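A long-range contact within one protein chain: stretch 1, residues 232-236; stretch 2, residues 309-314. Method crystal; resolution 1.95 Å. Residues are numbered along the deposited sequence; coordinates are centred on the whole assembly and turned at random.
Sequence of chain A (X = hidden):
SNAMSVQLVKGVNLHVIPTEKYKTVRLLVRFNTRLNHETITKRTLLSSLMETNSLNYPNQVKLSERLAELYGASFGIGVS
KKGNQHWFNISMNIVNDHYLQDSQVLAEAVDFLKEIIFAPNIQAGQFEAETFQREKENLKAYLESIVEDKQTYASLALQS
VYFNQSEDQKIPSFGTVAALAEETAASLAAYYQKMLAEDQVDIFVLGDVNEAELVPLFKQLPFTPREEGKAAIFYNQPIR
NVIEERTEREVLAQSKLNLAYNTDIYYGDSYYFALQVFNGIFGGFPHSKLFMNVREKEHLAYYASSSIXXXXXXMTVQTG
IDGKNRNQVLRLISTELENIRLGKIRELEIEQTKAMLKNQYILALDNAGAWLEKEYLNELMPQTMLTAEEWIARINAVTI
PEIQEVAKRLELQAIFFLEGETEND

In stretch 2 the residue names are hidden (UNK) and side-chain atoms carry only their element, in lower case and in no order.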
# COMPACT_ATOMS: atom_id res chain seq x y z
N ALA A 232 5.07 2.82 15.12
CA ALA A 232 6.20 2.09 14.56
C ALA A 232 5.83 1.63 13.16
O ALA A 232 4.71 1.18 12.92
CB ALA A 232 6.56 0.92 15.41
N ILE A 233 6.73 1.79 12.20
CA ILE A 233 6.35 1.42 10.85
C ILE A 233 6.33 -0.12 10.64
O ILE A 233 5.41 -0.64 10.00
CB ILE A 233 7.18 2.14 9.74
CG1 ILE A 233 6.66 1.67 8.37
CG2 ILE A 233 8.66 1.87 9.89
CD1 ILE A 233 6.19 2.72 7.42
N PHE A 234 7.31 -0.82 11.18
CA PHE A 234 7.48 -2.22 10.86
C PHE A 234 6.54 -3.05 11.72
O PHE A 234 6.23 -2.67 12.86
CB PHE A 234 8.93 -2.69 11.05
CG PHE A 234 9.91 -2.05 10.10
CD1 PHE A 234 9.60 -1.87 8.76
CD2 PHE A 234 11.15 -1.64 10.56
CE1 PHE A 234 10.53 -1.27 7.86
CE2 PHE A 234 12.10 -1.05 9.67
CZ PHE A 234 11.77 -0.87 8.32
N TYR A 235 6.09 -4.18 11.18
CA TYR A 235 5.39 -5.17 12.00
C TYR A 235 6.23 -6.44 12.03
O TYR A 235 6.74 -6.89 11.00
CB TYR A 235 3.99 -5.48 11.48
CG TYR A 235 3.33 -6.67 12.17
CD1 TYR A 235 2.54 -6.50 13.33
CD2 TYR A 235 3.52 -7.97 11.68
CE1 TYR A 235 1.93 -7.60 13.97
CE2 TYR A 235 2.91 -9.08 12.32
CZ TYR A 235 2.13 -8.89 13.44
OH TYR A 235 1.55 -10.00 14.03
N ASN A 236 6.34 -7.02 13.23
CA ASN A 236 7.03 -8.28 13.45
C ASN A 236 6.19 -9.18 14.38
O ASN A 236 5.37 -8.71 15.18
CB ASN A 236 8.42 -7.98 14.07
CG ASN A 236 9.20 -9.24 14.37
OD1 ASN A 236 9.58 -9.98 13.45
ND2 ASN A 236 9.44 -9.51 15.67
N UNK A 309 6.92 -8.58 1.33
CA UNK A 309 6.52 -7.38 2.01
C UNK A 309 7.62 -7.12 3.03
O UNK A 309 7.79 -7.87 4.01
o UNK A 309 3.42 -6.33 3.66
c UNK A 309 4.66 -6.43 3.51
c UNK A 309 5.16 -7.62 2.70
o UNK A 309 5.46 -5.62 4.03
N UNK A 310 8.39 -6.07 2.77
CA UNK A 310 9.57 -5.72 3.57
C UNK A 310 9.22 -4.71 4.68
O UNK A 310 10.12 -4.11 5.31
c UNK A 310 11.06 -6.16 1.58
c UNK A 310 10.69 -5.15 2.67
o UNK A 310 10.21 -3.98 2.01
N UNK A 311 7.92 -4.49 4.90
CA UNK A 311 7.45 -3.76 6.08
C UNK A 311 6.78 -4.67 7.14
O UNK A 311 6.70 -4.31 8.32
c UNK A 311 7.82 -1.74 3.57
c UNK A 311 7.39 -1.50 4.87
c UNK A 311 6.59 -2.56 5.64
c UNK A 311 8.62 -0.80 2.88
c UNK A 311 7.76 -0.31 5.47
c UNK A 311 8.52 0.65 4.77
c UNK A 311 8.94 0.38 3.47
N UNK A 312 6.35 -5.86 6.73
CA UNK A 312 5.74 -6.82 7.67
C UNK A 312 6.54 -8.13 7.76
O UNK A 312 6.09 -9.05 8.43
n UNK A 312 0.23 -7.62 4.28
n UNK A 312 1.59 -6.67 5.86
c UNK A 312 1.88 -6.20 7.21
c UNK A 312 0.43 -7.23 5.52
c UNK A 312 4.25 -7.09 7.33
n UNK A 312 -0.52 -7.39 6.44
c UNK A 312 3.35 -5.87 7.43
N UNK A 313 7.68 -8.21 7.07
CA UNK A 313 8.64 -9.34 7.21
C UNK A 313 8.15 -10.73 6.82
O UNK A 313 8.43 -11.72 7.51
N UNK A 314 7.49 -10.82 5.68
CA UNK A 314 6.94 -12.06 5.21
C UNK A 314 6.91 -12.09 3.69
O UNK A 314 7.10 -11.07 3.01
c UNK A 314 5.59 -12.37 5.87
c UNK A 314 2.32 -12.04 3.96
c UNK A 314 4.17 -10.37 5.17
c UNK A 314 2.12 -10.65 3.93
c UNK A 314 3.04 -9.82 4.54
c UNK A 314 3.45 -12.58 4.59
c UNK A 314 4.39 -11.76 5.18

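Position 309 carries two side-chain carbons, the second bearing two oxygens: a short carboxylate. It touches nothing on stretch 1. One oxygen lies 2.8 Å from the backbone N of 311 and 2.9 Å from the backbone N of 312, so the group holds its own loop rather than the partner. An amide of the same shape would have a nitrogen in place of one oxygen; two oxygens make this Asp309.

Position 310 has one carbon carrying one oxygen and one carbon, a branched hydroxyl side chain. The backbone does the touching: its O is 3.8 Å from Phe234 CE1. This is Thr310, with chi1 in p; its side chain comes no nearer to stretch 1 than 6.5 Å, from OG1 to Phe234 CE1.

Position 311 shows one carbon and then a ring of six carbons, with no oxygen on the ring, which excludes tyrosine. A ring carbon comes within 3.7 Å of Ile233 CG1, which sits at the ring's edge, and within 3.8 Å of Phe234 CE1. The residue is Phe311, chi1 in m, and it gives up more surface to the other stretch than any other residue here.

Position 312 has three carbons, a nitrogen, then a carbon carrying two more nitrogens: a guanidinium, and so Arg312. Its CG packs 4.1 Å from Tyr235 CB, while the end of the chain leads away from stretch 1. There NE meets Asp309 OD2 at 2.9 Å in a salt bridge, and both terminal nitrogens are hydrogen-bonded elsewhere in the structure.

Position 313 has no side-chain atoms, hence Gly313. Its phi of 63° by itself favours glycine; an ideal CB would point toward stretch 1, 4.2 Å from Tyr235 O.

Position 314 again has one carbon and a six-carbon ring without oxygen. It is Phe314, out of reach of stretch 1; its O accepts a 3.0 Å hydrogen bond from Asp309 N, closing the loop.

The contact rests on one nearly straight hydrogen bond, Tyr235 N to Phe311 O at 2.9 Å and 167°. The same Phe311 O also receives a CA-H...O contact from Phe234 CA at 3.4 Å, and Arg312 CA returns one to Tyr235 O at 3.5 Å. Beside this polar seam, Ile233 and Phe234 pack on Phe311, the two phenyl rings meeting obliquely with planes at 52°. The design rule is a division of work: Asp309 braces the loop from within, while the carbonyl and ring of Phe311, with the start of the Arg312 side chain, meet the partner.

Stretch 2, residues 309-314: DTFRGF
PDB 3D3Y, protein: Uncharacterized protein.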